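Local coordinates for protein acylneuraminate lyase (PDB 4N4P) that folds as a TIM barrel of the dihydrodipicolinate synthetase family and forms an assembly of four chains, at residues H2-D5 with K6-G9; S181-D185 with K186-F190; E279-E282 with I283-H286. All coordinates share one frame; numbering follows the deposited sequence.

Interaction 1. Residues H2-D5 with K6-G9; sequences HNFD and KFKG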
loop_
_atom_site.group_PDB
_atom_site.type_symbol
_atom_site.label_atom_id
_atom_site.label_comp_id
_atom_site.label_asym_id
_atom_site.label_seq_id
_atom_site.Cartn_x
_atom_site.Cartn_y
_atom_site.Cartn_z
ATOM N N HIS A 2 -15.699 30.259 17.833
ATOM C CA HIS A 2 -14.460 30.725 18.460
ATOM C C HIS A 2 -13.798 31.787 17.607
ATOM O O HIS A 2 -13.872 31.745 16.368
ATOM C CB HIS A 2 -13.446 29.604 18.594
ATOM C CG HIS A 2 -13.825 28.542 19.573
ATOM N ND1 HIS A 2 -13.403 28.559 20.884
ATOM C CD2 HIS A 2 -14.559 27.417 19.425
ATOM C CE1 HIS A 2 -13.882 27.500 21.511
ATOM N NE2 HIS A 2 -14.590 26.793 20.649
ATOM N N ASN A 3 -13.133 32.724 18.268
ATOM C CA ASN A 3 -12.304 33.656 17.561
ATOM C C ASN A 3 -10.937 32.980 17.502
ATOM O O ASN A 3 -10.255 32.871 18.525
ATOM C CB ASN A 3 -12.225 35.021 18.255
ATOM C CG ASN A 3 -11.261 35.959 17.558
ATOM O OD1 ASN A 3 -10.295 35.510 16.914
ATOM N ND2 ASN A 3 -11.503 37.255 17.666
ATOM N N PHE A 4 -10.604 32.468 16.318
ATOM C CA PHE A 4 -9.295 31.876 16.042
ATOM C C PHE A 4 -8.477 32.741 15.082
ATOM O O PHE A 4 -7.628 32.239 14.337
ATOM C CB PHE A 4 -9.483 30.487 15.415
ATOM C CG PHE A 4 -10.006 29.438 16.363
ATOM C CD1 PHE A 4 -9.424 29.252 17.622
ATOM C CD2 PHE A 4 -11.025 28.578 15.959
ATOM C CE1 PHE A 4 -9.907 28.241 18.486
ATOM C CE2 PHE A 4 -11.507 27.572 16.810
ATOM C CZ PHE A 4 -10.946 27.405 18.063
ATOM N N ASP A 5 -8.713 34.047 15.119
ATOM C CA ASP A 5 -8.069 34.955 14.176
ATOM C C ASP A 5 -6.545 34.964 14.278
ATOM O O ASP A 5 -5.860 35.093 13.260
ATOM C CB ASP A 5 -8.639 36.356 14.299
ATOM C CG ASP A 5 -10.053 36.464 13.727
ATOM O OD1 ASP A 5 -10.633 35.469 13.207
ATOM O OD2 ASP A 5 -10.580 37.583 13.799
ATOM N N LYS A 6 -6.002 34.751 15.476
ATOM C CA LYS A 6 -4.557 34.724 15.614
ATOM C C LYS A 6 -3.915 33.476 14.981
ATOM O O LYS A 6 -2.691 33.394 14.902
ATOM C CB LYS A 6 -4.129 34.825 17.078
ATOM C CG LYS A 6 -4.379 33.548 17.850
ATOM C CD LYS A 6 -4.733 33.780 19.310
ATOM C CE LYS A 6 -3.596 33.673 20.223
ATOM N NZ LYS A 6 -3.983 33.262 21.618
ATOM N N PHE A 7 -4.736 32.532 14.534
ATOM C CA PHE A 7 -4.200 31.327 13.896
ATOM C C PHE A 7 -4.350 31.360 12.378
ATOM O O PHE A 7 -4.123 30.350 11.705
ATOM C CB PHE A 7 -4.877 30.091 14.449
ATOM C CG PHE A 7 -4.599 29.866 15.909
ATOM C CD1 PHE A 7 -3.333 29.403 16.316
ATOM C CD2 PHE A 7 -5.589 30.095 16.868
ATOM C CE1 PHE A 7 -3.065 29.162 17.639
ATOM C CE2 PHE A 7 -5.320 29.876 18.221
ATOM C CZ PHE A 7 -4.052 29.397 18.606
ATOM N N LYS A 8 -4.736 32.511 11.859
ATOM C CA LYS A 8 -4.826 32.707 10.399
ATOM C C LYS A 8 -3.459 32.986 9.827
ATOM O O LYS A 8 -2.650 33.691 10.446
ATOM C CB LYS A 8 -5.761 33.858 10.085
ATOM C CG LYS A 8 -7.213 33.475 10.405
ATOM C CD LYS A 8 -8.208 34.616 10.252
ATOM C CE LYS A 8 -9.617 34.067 10.457
ATOM N NZ LYS A 8 -10.636 35.092 10.039
ATOM N N GLY A 9 -3.205 32.448 8.637
ATOM C CA GLY A 9 -2.040 32.827 7.870
ATOM C C GLY A 9 -0.941 31.777 7.886
ATOM O O GLY A 9 -1.208 30.562 7.984
HETATM O O HOH W 1 -2.830 35.454 12.399
#
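The backbone O of Asp-5 is gripped twice: the N-H of Lys-8 reaches it over 3.1 Å, and a water donates to it while also donating to Lys-8 O. The Lys-8 N bond closes the second of two overlapping 3-10 turns that bring the N-terminal tail to strand 9-12, the first strand of the TIM barrel. The first turn is closed by Phe-7 N, 2.9 Å from Phe-4 O. In both bonds the donor stands well out of the carbonyl plane, by 49° for Phe-7 N and 61° for Lys-8 N, consistent with the tight i to i+3 winding. Just upstream, Asn-3 makes an Asx turn. With its amide carbon anti to the backbone N (chi1 175°), OD1 swings forward and takes the N-H of Asp-5 at 2.8 Å, and the Asx turn leads directly into the 3-10 winding. Asp-5 and Lys-8 run alongside each other and point the same way. Beyond CG the lysine is extended, which carries NZ to OD1 of Asp-5 for a salt bridge at 3.2 Å whose hydrogen bond is weak. Lys-6 leaves in another direction and forms its own salt bridge with Asp-104. The aromatic pair faces the barrel: Phe-4 and Phe-7 both lean on Leu-187 of strand 187-190, and Phe-7 also reaches Met-189 and, on strand 78-82, Ile-80. Between themselves the two rings meet obliquely, through CD1 of Phe-4 and CD2 of Phe-7 at 4.0 Å. Each carries a neighbour on one face near its rim, His-2 CB on the Phe-4 ring and Lys-6 CG on that of Phe-7. The carbonyl that closes the first turn also meets the second ring at its edge, Phe-4 O lying 3.9 Å from CD2 of Phe-7.

Interaction 2. Residues S181-D185 with K186-F190; sequences SKYPD and KLFMF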
loop_
_atom_site.group_PDB
_atom_site.type_symbol
_atom_site.label_atom_id
_atom_site.label_comp_id
_atom_site.label_asym_id
_atom_site.label_seq_id
_atom_site.Cartn_x
_atom_site.Cartn_y
_atom_site.Cartn_z
ATOM N N SER A 181 -16.412 19.622 7.036
ATOM C CA SER A 181 -17.870 19.538 7.019
ATOM C C SER A 181 -18.400 19.223 8.430
ATOM O O SER A 181 -19.351 19.860 8.895
ATOM C CB SER A 181 -18.337 18.458 6.038
ATOM O OG SER A 181 -19.760 18.446 5.980
ATOM N N LYS A 182 -17.761 18.274 9.103
ATOM C CA LYS A 182 -18.296 17.738 10.370
ATOM C C LYS A 182 -17.973 18.627 11.571
ATOM O O LYS A 182 -18.760 18.690 12.546
ATOM C CB LYS A 182 -17.841 16.292 10.581
ATOM C CG LYS A 182 -18.396 15.599 11.834
ATOM C CD LYS A 182 -19.853 15.105 11.640
ATOM C CE LYS A 182 -20.298 14.245 12.831
ATOM N NZ LYS A 182 -21.766 13.952 12.788
ATOM N N TYR A 183 -16.840 19.325 11.508
ATOM C CA TYR A 183 -16.333 20.049 12.684
ATOM C C TYR A 183 -16.082 21.536 12.397
ATOM O O TYR A 183 -14.953 22.010 12.501
ATOM C CB TYR A 183 -15.063 19.360 13.234
ATOM C CG TYR A 183 -15.281 17.888 13.544
ATOM C CD1 TYR A 183 -15.989 17.484 14.695
ATOM C CD2 TYR A 183 -14.801 16.901 12.685
ATOM C CE1 TYR A 183 -16.209 16.119 14.954
ATOM C CE2 TYR A 183 -15.007 15.557 12.935
ATOM C CZ TYR A 183 -15.714 15.176 14.074
ATOM O OH TYR A 183 -15.914 13.829 14.305
ATOM N N PRO A 184 -17.138 22.288 12.060
ATOM C CA PRO A 184 -16.940 23.691 11.678
ATOM C C PRO A 184 -16.401 24.587 12.802
ATOM O O PRO A 184 -15.813 25.630 12.513
ATOM C CB PRO A 184 -18.354 24.148 11.268
ATOM C CG PRO A 184 -19.275 23.228 12.030
ATOM C CD PRO A 184 -18.565 21.900 12.041
ATOM N N ASP A 185 -16.579 24.194 14.061
ATOM C CA ASP A 185 -16.041 25.016 15.158
ATOM C C ASP A 185 -14.731 24.487 15.746
ATOM O O ASP A 185 -14.301 24.902 16.833
ATOM C CB ASP A 185 -17.100 25.254 16.250
ATOM C CG ASP A 185 -16.871 26.571 17.026
ATOM O OD1 ASP A 185 -17.595 26.780 18.028
ATOM O OD2 ASP A 185 -15.988 27.407 16.642
ATOM N N LYS A 186 -14.106 23.545 15.039
ATOM C CA LYS A 186 -12.770 23.136 15.406
ATOM C C LYS A 186 -11.817 23.819 14.424
ATOM O O LYS A 186 -12.203 24.149 13.286
ATOM C CB LYS A 186 -12.590 21.609 15.396
ATOM C CG LYS A 186 -13.390 20.865 16.476
ATOM C CD LYS A 186 -12.813 21.091 17.881
ATOM C CE LYS A 186 -13.751 20.493 18.928
ATOM N NZ LYS A 186 -13.275 20.626 20.337
ATOM N N LEU A 187 -10.600 24.070 14.888
ATOM C CA LEU A 187 -9.595 24.735 14.090
ATOM C C LEU A 187 -8.725 23.693 13.397
ATOM O O LEU A 187 -8.171 22.832 14.049
ATOM C CB LEU A 187 -8.731 25.639 14.964
ATOM C CG LEU A 187 -7.524 26.319 14.289
ATOM C CD1 LEU A 187 -8.004 27.318 13.208
ATOM C CD2 LEU A 187 -6.719 27.024 15.334
ATOM N N PHE A 188 -8.596 23.781 12.079
ATOM C CA PHE A 188 -7.745 22.840 11.357
ATOM C C PHE A 188 -6.641 23.658 10.722
ATOM O O PHE A 188 -6.910 24.491 9.861
ATOM C CB PHE A 188 -8.558 22.043 10.301
ATOM C CG PHE A 188 -9.514 21.077 10.911
ATOM C CD1 PHE A 188 -9.097 19.787 11.249
ATOM C CD2 PHE A 188 -10.820 21.458 11.204
ATOM C CE1 PHE A 188 -9.976 18.882 11.858
ATOM C CE2 PHE A 188 -11.706 20.573 11.812
ATOM C CZ PHE A 188 -11.289 19.279 12.138
ATOM N N MET A 189 -5.406 23.431 11.177
ATOM C CA MET A 189 -4.239 24.066 10.610
ATOM C C MET A 189 -3.743 23.171 9.458
ATOM O O MET A 189 -3.464 21.989 9.669
ATOM C CB MET A 189 -3.183 24.290 11.701
ATOM C CG MET A 189 -3.655 25.278 12.804
ATOM S SD MET A 189 -3.967 26.951 12.194
ATOM C CE MET A 189 -2.312 27.613 12.009
ATOM N N PHE A 190 -3.704 23.709 8.242
ATOM C CA PHE A 190 -3.430 22.885 7.058
ATOM C C PHE A 190 -1.902 22.761 6.837
ATOM O O PHE A 190 -1.209 23.763 6.695
ATOM C CB PHE A 190 -4.135 23.481 5.844
ATOM C CG PHE A 190 -4.174 22.569 4.665
ATOM C CD1 PHE A 190 -5.143 21.566 4.575
ATOM C CD2 PHE A 190 -3.227 22.687 3.652
ATOM C CE1 PHE A 190 -5.167 20.696 3.484
ATOM C CE2 PHE A 190 -3.252 21.840 2.539
ATOM C CZ PHE A 190 -4.213 20.842 2.453
HETATM O O HOH W 2 -12.978 26.691 12.788
#
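Lys-186 leaves the backbone with its CB 3.8 Å from Tyr-183 O, and its CG then passes Tyr-183 CB at 3.9 Å. The chain bends there (chi2 -72°) and runs extended through CD and CE to NZ, which hydrogen-bonds to the carbonyls of Leu-158 and Val-163, between helix 151-158 and strand 163-168. The lysine stands at the bend of a beta-alpha-beta unit of the TIM barrel, where helix 173-182 has ended and the chain turns into strand 187-190. A type I beta turn from Tyr-183 to Lys-186 makes that bend. It is closed by Lys-186 N, which donates to Tyr-183 O at 3.1 Å from well above the carbonyl plane, 58° out of it. A water links Pro-184 O of the turn to Lys-186 O, just before the strand, donating to both and lying 2.7 Å from Lys-186 O. The Tyr-183 ring has Lys-182 CG over one face, offset toward the rim, while its OH hydrogen-bonds to Thr-151 O, so the phenol is tied to the start of helix 151-158. Phe-188, two residues into the strand, turns its ring back toward the turn. Phe-176, Leu-179 and Met-180 of helix 173-182 also pack on this buried ring, as does Leu-158 of helix 151-158. Its rim meets the turn twice: CE2 touches Tyr-183 CB at 3.8 Å, and Tyr-183 O lies in the plane of the ring at its edge, 3.6 Å from CE2.

Interaction 3. Residues E279-E282 with I283-H286; sequences EDEE and IKKH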
loop_
_atom_site.group_PDB
_atom_site.type_symbol
_atom_site.label_atom_id
_atom_site.label_comp_id
_atom_site.label_asym_id
_atom_site.label_seq_id
_atom_site.Cartn_x
_atom_site.Cartn_y
_atom_site.Cartn_z
ATOM N N GLU A 279 28.659 18.848 1.710
ATOM C CA GLU A 279 29.825 19.741 1.675
ATOM C C GLU A 279 29.311 21.181 1.629
ATOM O O GLU A 279 28.252 21.448 1.036
ATOM C CB GLU A 279 30.786 19.397 0.520
ATOM C CG GLU A 279 31.252 17.937 0.504
ATOM C CD GLU A 279 31.973 17.502 1.796
ATOM O OE1 GLU A 279 32.976 18.148 2.183
ATOM O OE2 GLU A 279 31.538 16.502 2.422
ATOM N N ASP A 280 30.019 22.100 2.292
ATOM C CA ASP A 280 29.513 23.466 2.426
ATOM C C ASP A 280 29.272 24.137 1.064
ATOM O O ASP A 280 28.287 24.843 0.886
ATOM C CB ASP A 280 30.400 24.336 3.337
ATOM C CG ASP A 280 29.861 24.431 4.777
ATOM O OD1 ASP A 280 28.666 24.106 5.017
ATOM O OD2 ASP A 280 30.644 24.834 5.674
ATOM N N GLU A 281 30.143 23.879 0.099
ATOM C CA GLU A 281 29.977 24.511 -1.211
ATOM C C GLU A 281 28.780 23.939 -1.962
ATOM O O GLU A 281 28.032 24.702 -2.581
ATOM C CB GLU A 281 31.248 24.440 -2.061
ATOM C CG GLU A 281 32.336 25.451 -1.663
ATOM C CD GLU A 281 31.807 26.874 -1.472
ATOM O OE1 GLU A 281 31.842 27.371 -0.319
ATOM O OE2 GLU A 281 31.350 27.486 -2.470
ATOM N N GLU A 282 28.594 22.619 -1.896
ATOM C CA GLU A 282 27.463 21.954 -2.532
ATOM C C GLU A 282 26.111 22.511 -2.024
ATOM O O GLU A 282 25.215 22.851 -2.813
ATOM C CB GLU A 282 27.523 20.432 -2.311
ATOM C CG GLU A 282 26.412 19.672 -3.042
ATOM C CD GLU A 282 26.271 18.194 -2.645
ATOM O OE1 GLU A 282 27.174 17.633 -1.989
ATOM O OE2 GLU A 282 25.222 17.593 -2.967
ATOM N N ILE A 283 25.972 22.613 -0.711
ATOM C CA ILE A 283 24.682 23.031 -0.160
ATOM C C ILE A 283 24.512 24.540 -0.342
ATOM O O ILE A 283 23.392 25.027 -0.455
ATOM C CB ILE A 283 24.507 22.562 1.336
ATOM C CG1 ILE A 283 23.024 22.592 1.763
ATOM C CG2 ILE A 283 25.433 23.368 2.285
ATOM C CD1 ILE A 283 22.106 21.677 0.921
ATOM N N LYS A 284 25.630 25.291 -0.343
ATOM C CA LYS A 284 25.570 26.736 -0.620
ATOM C C LYS A 284 25.058 27.030 -2.027
ATOM O O LYS A 284 24.226 27.936 -2.228
ATOM C CB LYS A 284 26.936 27.432 -0.420
ATOM C CG LYS A 284 26.866 28.944 -0.602
ATOM C CD LYS A 284 28.222 29.550 -0.907
ATOM C CE LYS A 284 28.081 31.036 -1.193
ATOM N NZ LYS A 284 27.969 31.833 0.070
ATOM N N LYS A 285 25.538 26.266 -3.004
ATOM C CA LYS A 285 25.082 26.483 -4.365
ATOM C C LYS A 285 23.605 26.129 -4.533
ATOM O O LYS A 285 22.894 26.783 -5.277
ATOM C CB LYS A 285 25.945 25.705 -5.354
ATOM C CG LYS A 285 27.372 26.264 -5.366
ATOM C CD LYS A 285 28.251 25.571 -6.396
ATOM C CE LYS A 285 29.663 26.129 -6.237
ATOM N NZ LYS A 285 30.587 25.318 -7.016
ATOM N N HIS A 286 23.190 25.060 -3.862
ATOM C CA HIS A 286 21.783 24.721 -3.764
ATOM C C HIS A 286 20.990 25.892 -3.177
ATOM O O HIS A 286 19.966 26.283 -3.732
ATOM C CB HIS A 286 21.592 23.470 -2.923
ATOM C CG HIS A 286 20.169 23.024 -2.842
ATOM N ND1 HIS A 286 19.432 22.690 -3.954
ATOM C CD2 HIS A 286 19.344 22.864 -1.779
ATOM C CE1 HIS A 286 18.213 22.331 -3.586
ATOM N NE2 HIS A 286 18.137 22.417 -2.271
#
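Four backbone bonds join the two halves of this first part of helix 280-294: Lys-284 N to Asp-280 O and Lys-285 N to Glu-281 O, both at 3.0 Å, then Ile-283 N to Glu-279 O and His-286 N to Glu-282 O, slightly longer. Glu-279 sits at the N-cap position, and its carbonyl is approached nearly end-on, with a C=O...N angle of 168°. Two of the acids have salt-bridge partners off the helix: Asp-280 OD2 pairs with Lys-20, and Glu-282 OE2 with Lys-251. His-286 NE2 hydrogen-bonds to Leu-248 O, so this buried imidazole must carry a hydrogen on NE2. On the outer surface Glu-281 and Lys-284 lie side by side and point the same way, yet what touches is carboxylate against methylene, with Glu-281 OE2 4.1 Å from Lys-284 CD. The ammonium stays apart, Lys-284 NZ being 5.9 Å from Glu-281 OE1. Lys-285 also passes the same acid by: its NZ ends 5.1 Å from Glu-281 OE2, while its CG lies 3.3 Å from Glu-281 O. Most of the packing falls to Ile-283. With CG1 anti to the backbone N (chi1 -162°), CG2 falls between that N and the carbonyl carbon and rests against the first-turn carbonyls, 3.5 Å from Asp-280 O and 3.6 Å from Glu-279 O. The side chain packs on Ser-256, Ala-259 and Arg-262 of helix 253-263, and His-286 joins it on Ser-256. The four acids Glu-279 to Glu-282 at the amino end would probably interact favourably with the helix dipole. No salt bridge forms within these eight residues, so any attraction between Glu-281 and the two lysines is probably diffuse, and the direct ion pairs tie the helix to other parts of the chain.

How the interactions relate
Interactions 1 and 2 are neighbours, their centres 12 Å apart, and both work on strand 187-190: the N-terminal tail covers it through Leu-187 and Met-189, while Phe-188 packs against helix 173-182. His-2 N and Asp-185 OD2 add a probable hydrogen bond between tail and turn. Both are surface contacts, each with one buried phenylalanine among its touching residues (Phe-7, Phe-188), and in both a tight turn is closed by a backbone bond and bridged by water. Interaction 3 lies on the opposite side of the chain's centre, its centre 39 Å from that of interaction 1 and 41 Å from that of interaction 2. Partly buried, it is regular helix with dense charge outside and one isoleucine turned toward helix 253-263.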